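Local atomic coordinates of putative pyridoxal phosphate-dependent transferase (PDB entry 4DQ6), a protein that binds pyridoxal-5'-phosphate and belongs to the class I and II aminotransferase family of fold type I enzymes. Residues Leu170-Asn175 / Ser202-Ser207. Residues are numbered along the deposited sequence; the frame is centred on the assembly and turned at random.
Sequences LCNPHN and SDEIHS. With PLP (pyridoxal-5'-phosphate), chain C.
O3 of pyridoxal-5'-phosphate is gripped from both segments. N175 ND2 donates to PLP O3 over 2.7 Å, and H206 NE2 bonds to the same oxygen at 2.7 Å. The amide and ring planes stand 82° apart, and the two nitrogens reach O3 from directions roughly at right angles. D203 CG is anti to its backbone N (chi1 179°), which carries D203 OD2 to 2.5 Å from PLP N1, the pyridine nitrogen. D203 OD1 accepts from I205 N in an Asx turn, which helps hold the carboxylate's rotation. I205 CG2 packs against PLP C2 at 3.5 Å, and C171 SG touches the methyl carbon C2A. Parallel strands 165-171 and 199-203 of a beta-alpha-beta unit are joined by D203 N to L170 O (2.8 Å) and N172 N to D203 O. At the strand ends, a water ties P173 O and D203 O to H206 N. P173, after a cis peptide, rests its CG and CD on the H206 carbonyl. S202 OG donates to E204 OE2 over 2.6 Å, while N172 ND2 bonds mainly to I217 O and weakly to OE2. The D203 carboxylate would probably favour a protonated pyridine nitrogen, as is usual in aminotransferases of this fold.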
loop_
_atom_site.group_PDB
_atom_site.type_symbol
_atom_site.label_atom_id
_atom_site.label_comp_id
_atom_site.label_asym_id
_atom_site.label_seq_id
_atom_site.Cartn_x
_atom_site.Cartn_y
_atom_site.Cartn_z
ATOM N N LEU A 170 -13.472 18.737 0.298
ATOM C CA LEU A 170 -14.891 18.634 0.121
ATOM C C LEU A 170 -15.183 17.115 0.161
ATOM O O LEU A 170 -14.422 16.260 -0.412
ATOM C CB LEU A 170 -15.333 19.185 -1.239
ATOM C CG LEU A 170 -16.684 18.762 -1.837
ATOM C CD1 LEU A 170 -17.776 19.433 -1.008
ATOM C CD2 LEU A 170 -16.804 19.143 -3.295
ATOM N N CYS A 171 -16.259 16.717 0.867
ATOM C CA CYS A 171 -16.760 15.357 0.813
ATOM C C CYS A 171 -18.043 15.306 -0.006
ATOM O O CYS A 171 -19.003 15.956 0.361
ATOM C CB CYS A 171 -17.008 14.882 2.253
ATOM S SG CYS A 171 -17.064 13.098 2.488
ATOM N N ASN A 172 -18.056 14.525 -1.107
ATOM C CA ASN A 172 -19.174 14.511 -2.074
ATOM C C ASN A 172 -19.345 13.174 -2.704
ATOM O O ASN A 172 -18.605 12.869 -3.585
ATOM C CB ASN A 172 -18.821 15.622 -3.119
ATOM C CG ASN A 172 -19.761 15.740 -4.302
ATOM O OD1 ASN A 172 -20.931 15.704 -4.119
ATOM N ND2 ASN A 172 -19.200 16.012 -5.537
ATOM N N PRO A 173 -20.354 12.404 -2.265
ATOM C CA PRO A 173 -21.319 12.673 -1.201
ATOM C C PRO A 173 -20.696 12.847 0.190
ATOM O O PRO A 173 -19.600 12.315 0.457
ATOM C CB PRO A 173 -22.207 11.422 -1.190
ATOM C CG PRO A 173 -22.006 10.784 -2.514
ATOM C CD PRO A 173 -20.635 11.125 -2.961
ATOM N N HIS A 174 -21.394 13.538 1.088
ATOM C CA HIS A 174 -20.866 13.915 2.363
ATOM C C HIS A 174 -21.239 12.853 3.413
ATOM O O HIS A 174 -22.413 12.761 3.835
ATOM C CB HIS A 174 -21.365 15.287 2.727
ATOM C CG HIS A 174 -20.679 15.843 3.906
ATOM N ND1 HIS A 174 -19.832 16.933 3.820
ATOM C CD2 HIS A 174 -20.703 15.446 5.218
ATOM C CE1 HIS A 174 -19.353 17.170 5.068
ATOM N NE2 HIS A 174 -19.938 16.341 5.943
ATOM N N ASN A 175 -20.212 12.165 3.902
ATOM C CA ASN A 175 -20.301 11.236 5.040
ATOM C C ASN A 175 -20.002 12.019 6.316
ATOM O O ASN A 175 -18.935 12.635 6.403
ATOM C CB ASN A 175 -19.272 10.120 4.797
ATOM C CG ASN A 175 -18.925 9.326 6.014
ATOM O OD1 ASN A 175 -19.610 9.302 7.009
ATOM N ND2 ASN A 175 -17.809 8.554 5.891
ATOM N N SER A 202 -11.553 17.046 -3.766
ATOM C CA SER A 202 -12.889 16.503 -3.588
ATOM C C SER A 202 -12.808 15.004 -3.380
ATOM O O SER A 202 -12.426 14.277 -4.322
ATOM C CB SER A 202 -13.728 16.835 -4.801
ATOM O OG SER A 202 -15.097 16.466 -4.609
ATOM N N ASP A 203 -13.191 14.521 -2.185
ATOM C CA ASP A 203 -13.264 13.113 -1.893
ATOM C C ASP A 203 -14.643 12.617 -2.312
ATOM O O ASP A 203 -15.638 12.817 -1.617
ATOM C CB ASP A 203 -13.024 12.905 -0.397
ATOM C CG ASP A 203 -13.103 11.487 0.055
ATOM O OD1 ASP A 203 -13.495 10.621 -0.727
ATOM O OD2 ASP A 203 -12.726 11.235 1.215
ATOM N N GLU A 204 -14.630 11.835 -3.397
ATOM C CA GLU A 204 -15.852 11.440 -4.015
ATOM C C GLU A 204 -15.915 9.927 -3.934
ATOM O O GLU A 204 -16.511 9.224 -4.834
ATOM C CB GLU A 204 -15.989 12.050 -5.430
ATOM C CG GLU A 204 -15.954 13.560 -5.430
ATOM C CD GLU A 204 -16.288 14.225 -6.742
ATOM O OE1 GLU A 204 -16.644 13.547 -7.727
ATOM O OE2 GLU A 204 -16.271 15.500 -6.742
ATOM N N ILE A 205 -15.368 9.410 -2.836
ATOM C CA ILE A 205 -15.295 7.955 -2.752
ATOM C C ILE A 205 -16.717 7.342 -2.750
ATOM O O ILE A 205 -16.906 6.202 -3.235
ATOM C CB ILE A 205 -14.477 7.452 -1.578
ATOM C CG1 ILE A 205 -14.132 5.934 -1.755
ATOM C CG2 ILE A 205 -15.216 7.670 -0.292
ATOM C CD1 ILE A 205 -13.159 5.400 -0.708
ATOM N N HIS A 206 -17.735 8.010 -2.236
ATOM C CA HIS A 206 -19.107 7.416 -2.219
ATOM C C HIS A 206 -19.909 7.712 -3.474
ATOM O O HIS A 206 -21.140 7.562 -3.491
ATOM C CB HIS A 206 -19.910 7.893 -1.009
ATOM C CG HIS A 206 -19.304 7.577 0.326
ATOM N ND1 HIS A 206 -19.598 6.393 1.004
ATOM C CD2 HIS A 206 -18.366 8.255 1.089
ATOM C CE1 HIS A 206 -18.899 6.378 2.149
ATOM N NE2 HIS A 206 -18.118 7.508 2.202
ATOM N N SER A 207 -19.241 8.061 -4.565
ATOM C CA SER A 207 -19.858 8.658 -5.758
ATOM C C SER A 207 -20.811 7.703 -6.484
ATOM O O SER A 207 -21.723 8.128 -7.181
ATOM C CB SER A 207 -18.780 9.092 -6.757
ATOM O OG SER A 207 -17.931 7.998 -7.097
HETATM N N1 PLP C . -13.197 9.008 2.289
HETATM C C2 PLP C . -14.449 8.909 2.842
HETATM C C2A PLP C . -15.439 10.034 2.883
HETATM C C3 PLP C . -14.905 7.666 3.422
HETATM O O3 PLP C . -16.105 7.572 3.978
HETATM C C4 PLP C . -14.011 6.519 3.408
HETATM C C4A PLP C . -14.405 5.212 4.047
HETATM C C5 PLP C . -12.704 6.702 2.796
HETATM C C6 PLP C . -12.341 7.960 2.262
HETATM C C5A PLP C . -11.788 5.520 2.745
HETATM O O4P PLP C . -10.513 6.063 2.654
HETATM P P PLP C . -9.329 5.016 2.300
HETATM O O1P PLP C . -9.466 4.786 0.836
HETATM O O2P PLP C . -8.080 5.856 2.783
HETATM O O3P PLP C . -9.720 3.747 3.119
HETATM O O HOH W 1 -17.635 10.763 -0.944
#